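Local coordinates for uracil-DNA glycosylase (Epstein-Barr virus, PDB 6LYJ), which is a viral member of the uracil-DNA glycosylase superfamily, an alpha/beta protein built round a four-stranded parallel sheet flanked by helices, at residues A[181-193]-A[230-243]. Residues are numbered along the deposited sequence; the frame is centred on the assembly and turned at random.
Sequences RLKACVFMLWGAK and FLGNNHFVLANNFL
Val-186 and Met-188 meet Ala-239 at the apolar centre, where the backbones of strand 186-190 and helix 235-243 come closest, consistent with the small side chain of Ala-239. Ala-239 CB touches Val-186 CG1 at 3.8 Å and Met-188 CE at 3.6 Å. With CG anti to the carbonyl carbon and the chain extended beyond it, Met-188 reaches straight out to the helix and crosses Phe-236 at about a right angle; its SD lies 4.5 Å from the centroid of the Phe-236 ring, an oblique Met-aromatic contact. The other branch of Val-186, CG2, touches Phe-242 CD2 at 3.5 Å, and that ring runs on alongside the chain to Ala-184 and, edge first, to the backbone N of Cys-185. At the far end of the strand Trp-190 is held from two directions. Phe-230 stands upright over one face of the indole in a T-shaped stack, the planes at 88° and Phe-230 CE1 just 3.4 Å from Trp-190 CE2. In the indole plane, Trp-190 NE1 donates to His-235 ND1 (3.1 Å, 155° at the hydrogen), which fixes the imidazole as acceptor on that nitrogen and satisfies a buried indole N-H. Just before the helix Asn-233 makes an Asx turn, its OD1 accepting from His-235 N at 3.0 Å with the donor above the carbonyl plane, while its ND2 bonds to Ser-211 and lies above the imidazole of His-235, toward its rim. Helix 235-243 packs on one face of the parallel sheet, running back against strand 186-190 at 166°, as helices flank the sheet in the alpha/beta fold of the uracil-DNA glycosylase superfamily.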
ATOM      1  N   ARG A 181       6.436  23.491   5.272  1.00 23.49           N
ATOM      2  CA  ARG A 181       5.446  24.408   5.824  1.00 24.90           C
ATOM      3  C   ARG A 181       4.967  24.020   7.215  1.00 24.67           C
ATOM      4  O   ARG A 181       4.559  24.899   7.984  1.00 26.60           O
ATOM      5  CB  ARG A 181       4.233  24.491   4.892  1.00 31.53           C
ATOM      6  CG  ARG A 181       4.553  24.939   3.474  1.00 37.61           C
ATOM      7  CD  ARG A 181       4.367  26.427   3.266  1.00 46.03           C
ATOM      8  NE  ARG A 181       4.910  26.844   1.975  1.00 55.65           N
ATOM      9  CZ  ARG A 181       4.170  27.111   0.903  1.00 60.73           C
ATOM     10  NH1 ARG A 181       2.850  27.018   0.969  1.00 65.46           N
ATOM     11  NH2 ARG A 181       4.748  27.479  -0.233  1.00 58.46           N
ATOM     12  N   LEU A 182       4.987  22.733   7.557  1.00 18.74           N
ATOM     13  CA  LEU A 182       4.564  22.309   8.884  1.00 23.82           C
ATOM     14  C   LEU A 182       5.710  22.452   9.876  1.00 23.73           C
ATOM     15  O   LEU A 182       6.865  22.150   9.565  1.00 24.36           O
ATOM     16  CB  LEU A 182       4.073  20.861   8.853  1.00 21.79           C
ATOM     17  CG  LEU A 182       2.831  20.593   7.996  1.00 25.03           C
ATOM     18  CD1 LEU A 182       2.487  19.110   8.000  1.00 24.64           C
ATOM     19  CD2 LEU A 182       1.648  21.430   8.473  1.00 25.37           C
ATOM     20  N   LYS A 183       5.378  22.923  11.081  1.00 20.46           N
ATOM     21  CA  LYS A 183       6.391  23.093  12.117  1.00 20.53           C
ATOM     22  C   LYS A 183       6.873  21.750  12.656  1.00 22.36           C
ATOM     23  O   LYS A 183       8.071  21.568  12.905  1.00 22.86           O
ATOM     24  CB  LYS A 183       5.836  23.960  13.248  1.00 20.64           C
ATOM     25  CG  LYS A 183       6.826  24.262  14.360  1.00 23.84           C
ATOM     26  CD  LYS A 183       6.180  25.104  15.456  1.00 22.92           C
ATOM     27  CE  LYS A 183       7.196  25.499  16.516  1.00 24.16           C
ATOM     28  NZ  LYS A 183       6.633  26.474  17.492  1.00 25.50           N
ATOM     29  N   ALA A 184       5.959  20.801  12.840  1.00 18.48           N
ATOM     30  CA  ALA A 184       6.296  19.506  13.423  1.00 22.27           C
ATOM     31  C   ALA A 184       5.305  18.473  12.914  1.00 22.99           C
ATOM     32  O   ALA A 184       4.093  18.637  13.092  1.00 25.18           O
ATOM     33  CB  ALA A 184       6.269  19.569  14.952  1.00 23.03           C
ATOM     34  N   CYS A 185       5.821  17.400  12.321  1.00 21.34           N
ATOM     35  CA  CYS A 185       4.981  16.397  11.687  1.00 19.06           C
ATOM     36  C   CYS A 185       5.687  15.050  11.751  1.00 17.72           C
ATOM     37  O   CYS A 185       6.916  14.985  11.787  1.00 17.39           O
ATOM     38  CB  CYS A 185       4.671  16.786  10.238  1.00 17.10           C
ATOM     39  SG  CYS A 185       3.425  15.772   9.430  1.00 20.00           S
ATOM     40  N   VAL A 186       4.893  13.974  11.785  1.00 17.61           N
ATOM     41  CA  VAL A 186       5.402  12.605  11.718  1.00 20.07           C
ATOM     42  C   VAL A 186       5.164  12.058  10.318  1.00 18.71           C
ATOM     43  O   VAL A 186       4.091  12.259   9.733  1.00 17.45           O
ATOM     44  CB  VAL A 186       4.737  11.702  12.778  1.00 22.37           C
ATOM     45  CG1 VAL A 186       5.296  10.282  12.702  1.00 21.01           C
ATOM     46  CG2 VAL A 186       4.915  12.279  14.176  1.00 22.89           C
ATOM     47  N   PHE A 187       6.170  11.377   9.770  1.00 13.56           N
ATOM     48  CA  PHE A 187       6.090  10.728   8.465  1.00 14.35           C
ATOM     49  C   PHE A 187       6.395   9.245   8.637  1.00 14.33           C
ATOM     50  O   PHE A 187       7.470   8.885   9.127  1.00 17.00           O
ATOM     51  CB  PHE A 187       7.067  11.357   7.464  1.00 15.80           C
ATOM     52  CG  PHE A 187       6.768  12.797   7.138  1.00 17.91           C
ATOM     53  CD1 PHE A 187       7.100  13.810   8.027  1.00 22.31           C
ATOM     54  CD2 PHE A 187       6.153  13.135   5.945  1.00 16.19           C
ATOM     55  CE1 PHE A 187       6.824  15.135   7.730  1.00 20.98           C
ATOM     56  CE2 PHE A 187       5.872  14.457   5.642  1.00 17.94           C
ATOM     57  CZ  PHE A 187       6.210  15.457   6.534  1.00 18.93           C
ATOM     58  N   MET A 188       5.448   8.389   8.249  1.00 12.43           N
ATOM     59  CA  MET A 188       5.593   6.940   8.373  1.00 20.16           C
ATOM     60  C   MET A 188       5.817   6.358   6.980  1.00 17.25           C
ATOM     61  O   MET A 188       4.904   6.358   6.147  1.00 15.97           O
ATOM     62  CB  MET A 188       4.368   6.315   9.039  1.00 21.03           C
ATOM     63  CG  MET A 188       4.045   6.853  10.434  1.00 22.51           C
ATOM     64  SD  MET A 188       2.608   6.023  11.141  1.00 19.59           S
ATOM     65  CE  MET A 188       2.477   6.809  12.747  1.00 18.07           C
ATOM     66  N   LEU A 189       7.026   5.856   6.738  1.00 15.24           N
ATOM     67  CA  LEU A 189       7.439   5.325   5.441  1.00 18.79           C
ATOM     68  C   LEU A 189       7.671   3.822   5.576  1.00 21.62           C
ATOM     69  O   LEU A 189       8.664   3.397   6.177  1.00 17.02           O
ATOM     70  CB  LEU A 189       8.699   6.040   4.952  1.00 19.25           C
ATOM     71  CG  LEU A 189       8.643   7.572   5.049  1.00 16.57           C
ATOM     72  CD1 LEU A 189       9.926   8.225   4.551  1.00 17.81           C
ATOM     73  CD2 LEU A 189       7.453   8.096   4.274  1.00 15.62           C
ATOM     74  N   TRP A 190       6.763   3.023   5.014  1.00 12.15           N
ATOM     75  CA  TRP A 190       6.798   1.567   5.139  1.00 12.46           C
ATOM     76  C   TRP A 190       7.191   0.943   3.804  1.00 14.12           C
ATOM     77  O   TRP A 190       6.484   1.111   2.807  1.00 16.80           O
ATOM     78  CB  TRP A 190       5.436   1.033   5.582  1.00 12.26           C
ATOM     79  CG  TRP A 190       4.933   1.635   6.856  1.00 16.22           C
ATOM     80  CD1 TRP A 190       5.677   2.004   7.936  1.00 17.23           C
ATOM     81  CD2 TRP A 190       3.573   1.943   7.180  1.00 16.11           C
ATOM     82  NE1 TRP A 190       4.865   2.519   8.916  1.00 15.91           N
ATOM     83  CE2 TRP A 190       3.568   2.493   8.478  1.00 18.31           C
ATOM     84  CE3 TRP A 190       2.359   1.807   6.499  1.00 16.86           C
ATOM     85  CZ2 TRP A 190       2.394   2.907   9.112  1.00 14.25           C
ATOM     86  CZ3 TRP A 190       1.194   2.220   7.131  1.00 16.21           C
ATOM     87  CH2 TRP A 190       1.222   2.760   8.425  1.00 13.67           C
ATOM     88  N   GLY A 191       8.296   0.200   3.794  1.00 17.66           N
ATOM     89  CA  GLY A 191       8.771  -0.441   2.585  1.00 13.87           C
ATOM     90  C   GLY A 191       9.715   0.439   1.781  1.00 15.71           C
ATOM     91  O   GLY A 191       9.943   1.612   2.083  1.00 13.33           O
ATOM     92  N   ALA A 192      10.267  -0.153   0.717  1.00 13.68           N
ATOM     93  CA  ALA A 192      11.302   0.523  -0.062  1.00 22.09           C
ATOM     94  C   ALA A 192      10.739   1.714  -0.830  1.00 16.32           C
ATOM     95  O   ALA A 192      11.371   2.777  -0.886  1.00 18.49           O
ATOM     96  CB  ALA A 192      11.977  -0.466  -1.019  1.00 21.15           C
ATOM     97  N   LYS A 193       9.571   1.548  -1.458  1.00 17.30           N
ATOM     98  CA  LYS A 193       9.014   2.625  -2.270  1.00 17.85           C
ATOM     99  C   LYS A 193       8.765   3.867  -1.424  1.00 18.95           C
ATOM    100  O   LYS A 193       9.232   4.963  -1.756  1.00 15.58           O
ATOM    101  CB  LYS A 193       7.719   2.166  -2.943  1.00 18.13           C
ATOM    102  CG  LYS A 193       7.907   1.030  -3.932  1.00 20.20           C
ATOM    103  CD  LYS A 193       8.883   1.404  -5.037  1.00 26.96           C
ATOM    104  CE  LYS A 193       8.163   2.042  -6.211  1.00 34.10           C
ATOM    105  NZ  LYS A 193       8.963   1.917  -7.464  1.00 43.42           N
ATOM    106  N   PHE A 230       7.775  -4.565  10.279  1.00 23.15           N
ATOM    107  CA  PHE A 230       6.610  -3.726  10.539  1.00 18.67           C
ATOM    108  C   PHE A 230       6.014  -4.044  11.906  1.00 22.93           C
ATOM    109  O   PHE A 230       5.862  -3.157  12.753  1.00 22.63           O
ATOM    110  CB  PHE A 230       5.555  -3.882   9.445  1.00 20.84           C
ATOM    111  CG  PHE A 230       4.384  -2.958   9.624  1.00 20.53           C
ATOM    112  CD1 PHE A 230       4.414  -1.675   9.104  1.00 20.04           C
ATOM    113  CD2 PHE A 230       3.274  -3.354  10.358  1.00 21.58           C
ATOM    114  CE1 PHE A 230       3.345  -0.810   9.288  1.00 19.16           C
ATOM    115  CE2 PHE A 230       2.206  -2.499  10.544  1.00 22.15           C
ATOM    116  CZ  PHE A 230       2.240  -1.225  10.010  1.00 19.55           C
ATOM    117  N   LEU A 231       5.640  -5.304  12.125  1.00 21.44           N
ATOM    118  CA  LEU A 231       5.131  -5.701  13.431  1.00 27.17           C
ATOM    119  C   LEU A 231       6.220  -5.509  14.476  1.00 29.50           C
ATOM    120  O   LEU A 231       7.293  -6.114  14.385  1.00 31.11           O
ATOM    121  CB  LEU A 231       4.661  -7.154  13.401  1.00 27.94           C
ATOM    122  CG  LEU A 231       4.012  -7.656  14.693  1.00 30.16           C
ATOM    123  CD1 LEU A 231       2.668  -6.980  14.921  1.00 28.04           C
ATOM    124  CD2 LEU A 231       3.857  -9.167  14.664  1.00 33.74           C
ATOM    125  N   GLY A 232       5.952  -4.659  15.462  1.00 25.54           N
ATOM    126  CA  GLY A 232       6.965  -4.274  16.418  1.00 21.31           C
ATOM    127  C   GLY A 232       7.633  -2.943  16.141  1.00 22.44           C
ATOM    128  O   GLY A 232       8.501  -2.537  16.921  1.00 25.51           O
ATOM    129  N   ASN A 233       7.271  -2.252  15.057  1.00 18.30           N
ATOM    130  CA  ASN A 233       7.968  -1.009  14.746  1.00 23.97           C
ATOM    131  C   ASN A 233       7.600   0.121  15.701  1.00 23.03           C
ATOM    132  O   ASN A 233       8.339   1.109  15.776  1.00 23.69           O
ATOM    133  CB  ASN A 233       7.722  -0.595  13.285  1.00 22.56           C
ATOM    134  CG  ASN A 233       6.275  -0.206  12.994  1.00 15.34           C
ATOM    135  OD1 ASN A 233       5.464   0.006  13.892  1.00 18.19           O
ATOM    136  ND2 ASN A 233       5.958  -0.094  11.714  1.00 15.79           N
ATOM    137  N   ASN A 234       6.482   0.002  16.422  1.00 20.23           N
ATOM    138  CA  ASN A 234       6.089   0.946  17.469  1.00 18.00           C
ATOM    139  C   ASN A 234       5.801   2.340  16.915  1.00 19.75           C
ATOM    140  O   ASN A 234       5.823   3.321  17.664  1.00 20.71           O
ATOM    141  CB  ASN A 234       7.161   1.019  18.569  1.00 18.45           C
ATOM    142  CG  ASN A 234       6.575   1.227  19.952  1.00 33.40           C
ATOM    143  OD1 ASN A 234       5.501   0.717  20.267  1.00 33.06           O
ATOM    144  ND2 ASN A 234       7.286   1.977  20.787  1.00 31.94           N
ATOM    145  N   HIS A 235       5.480   2.443  15.619  1.00 20.89           N
ATOM    146  CA  HIS A 235       5.418   3.751  14.972  1.00 22.25           C
ATOM    147  C   HIS A 235       4.283   4.620  15.508  1.00 21.35           C
ATOM    148  O   HIS A 235       4.425   5.846  15.572  1.00 18.55           O
ATOM    149  CB  HIS A 235       5.261   3.577  13.460  1.00 20.95           C
ATOM    150  CG  HIS A 235       6.540   3.280  12.739  1.00 18.72           C
ATOM    151  ND1 HIS A 235       6.621   3.228  11.364  1.00 17.54           N
ATOM    152  CD2 HIS A 235       7.785   3.013  13.200  1.00 17.77           C
ATOM    153  CE1 HIS A 235       7.862   2.949  11.008  1.00 14.44           C
ATOM    154  NE2 HIS A 235       8.588   2.810  12.102  1.00 15.21           N
ATOM    155  N   PHE A 236       3.153   4.024  15.889  1.00 20.33           N
ATOM    156  CA  PHE A 236       2.026   4.833  16.341  1.00 19.50           C
ATOM    157  C   PHE A 236       2.254   5.376  17.751  1.00 19.86           C
ATOM    158  O   PHE A 236       1.899   6.531  18.047  1.00 21.30           O
ATOM    159  CB  PHE A 236       0.744   4.004  16.263  1.00 19.40           C
ATOM    160  CG  PHE A 236       0.433   3.525  14.873  1.00 21.58           C
ATOM    161  CD1 PHE A 236      -0.215   4.350  13.969  1.00 21.67           C
ATOM    162  CD2 PHE A 236       0.818   2.259  14.461  1.00 25.56           C
ATOM    163  CE1 PHE A 236      -0.489   3.916  12.687  1.00 21.95           C
ATOM    164  CE2 PHE A 236       0.549   1.818  13.178  1.00 23.69           C
ATOM    165  CZ  PHE A 236      -0.105   2.647  12.290  1.00 22.39           C
ATOM    166  N   VAL A 237       2.936   4.596  18.590  1.00 19.43           N
ATOM    167  CA  VAL A 237       3.344   5.083  19.903  1.00 23.24           C
ATOM    168  C   VAL A 237       4.387   6.184  19.755  1.00 23.54           C
ATOM    169  O   VAL A 237       4.289   7.237  20.393  1.00 25.55           O
ATOM    170  CB  VAL A 237       3.864   3.920  20.767  1.00 26.95           C
ATOM    171  CG1 VAL A 237       4.447   4.441  22.077  1.00 23.92           C
ATOM    172  CG2 VAL A 237       2.753   2.910  21.025  1.00 28.28           C
ATOM    173  N   LEU A 238       5.427   5.936  18.952  1.00 20.32           N
ATOM    174  CA  LEU A 238       6.464   6.946  18.764  1.00 21.22           C
ATOM    175  C   LEU A 238       5.872   8.230  18.197  1.00 21.48           C
ATOM    176  O   LEU A 238       6.276   9.336  18.579  1.00 25.63           O
ATOM    177  CB  LEU A 238       7.565   6.404  17.851  1.00 22.16           C
ATOM    178  CG  LEU A 238       8.359   5.223  18.413  1.00 18.42           C
ATOM    179  CD1 LEU A 238       9.269   4.632  17.341  1.00 18.12           C
ATOM    180  CD2 LEU A 238       9.157   5.642  19.644  1.00 19.58           C
ATOM    181  N   ALA A 239       4.907   8.098  17.285  1.00 21.32           N
ATOM    182  CA  ALA A 239       4.255   9.262  16.700  1.00 20.99           C
ATOM    183  C   ALA A 239       3.544  10.081  17.768  1.00 25.14           C
ATOM    184  O   ALA A 239       3.706  11.309  17.836  1.00 17.41           O
ATOM    185  CB  ALA A 239       3.277   8.825  15.612  1.00 18.15           C
ATOM    186  N   ASN A 240       2.743   9.420  18.618  1.00 23.01           N
ATOM    187  CA  ASN A 240       2.055  10.181  19.660  1.00 25.15           C
ATOM    188  C   ASN A 240       3.029  10.760  20.684  1.00 27.53           C
ATOM    189  O   ASN A 240       2.792  11.860  21.200  1.00 25.13           O
ATOM    190  CB  ASN A 240       1.001   9.319  20.353  1.00 25.62           C
ATOM    191  CG  ASN A 240      -0.352   9.391  19.665  1.00 26.00           C
ATOM    192  OD1 ASN A 240      -0.615  10.312  18.890  1.00 21.71           O
ATOM    193  ND2 ASN A 240      -1.221   8.428  19.956  1.00 22.46           N
ATOM    194  N   ASN A 241       4.119  10.052  20.996  1.00 26.59           N
ATOM    195  CA  ASN A 241       5.141  10.629  21.870  1.00 25.93           C
ATOM    196  C   ASN A 241       5.709  11.908  21.272  1.00 21.93           C
ATOM    197  O   ASN A 241       5.890  12.911  21.975  1.00 21.83           O
ATOM    198  CB  ASN A 241       6.265   9.624  22.133  1.00 22.68           C
ATOM    199  CG  ASN A 241       5.813   8.443  22.965  1.00 27.65           C
ATOM    200  OD1 ASN A 241       4.753   8.477  23.592  1.00 32.16           O
ATOM    201  ND2 ASN A 241       6.628   7.395  22.995  1.00 27.70           N
ATOM    202  N   PHE A 242       5.993  11.888  19.969  1.00 19.56           N
ATOM    203  CA  PHE A 242       6.502  13.079  19.302  1.00 19.53           C
ATOM    204  C   PHE A 242       5.496  14.216  19.395  1.00 22.10           C
ATOM    205  O   PHE A 242       5.844  15.341  19.774  1.00 22.56           O
ATOM    206  CB  PHE A 242       6.833  12.755  17.844  1.00 23.55           C
ATOM    207  CG  PHE A 242       7.300  13.936  17.042  1.00 24.04           C
ATOM    208  CD1 PHE A 242       8.627  14.340  17.089  1.00 25.27           C
ATOM    209  CD2 PHE A 242       6.423  14.624  16.215  1.00 18.69           C
ATOM    210  CE1 PHE A 242       9.067  15.422  16.340  1.00 24.28           C
ATOM    211  CE2 PHE A 242       6.858  15.703  15.462  1.00 21.10           C
ATOM    212  CZ  PHE A 242       8.182  16.102  15.525  1.00 20.46           C
ATOM    213  N   LEU A 243       4.228  13.925  19.085  1.00 22.71           N
ATOM    214  CA  LEU A 243       3.208  14.970  19.114  1.00 22.48           C
ATOM    215  C   LEU A 243       3.083  15.567  20.511  1.00 23.46           C
ATOM    216  O   LEU A 243       2.946  16.786  20.663  1.00 24.60           O
ATOM    217  CB  LEU A 243       1.866  14.414  18.631  1.00 20.19           C
ATOM    218  CG  LEU A 243       1.818  13.937  17.173  1.00 22.49           C
ATOM    219  CD1 LEU A 243       0.441  13.380  16.816  1.00 18.88           C
ATOM    220  CD2 LEU A 243       2.205  15.067  16.224  1.00 19.24           C
TER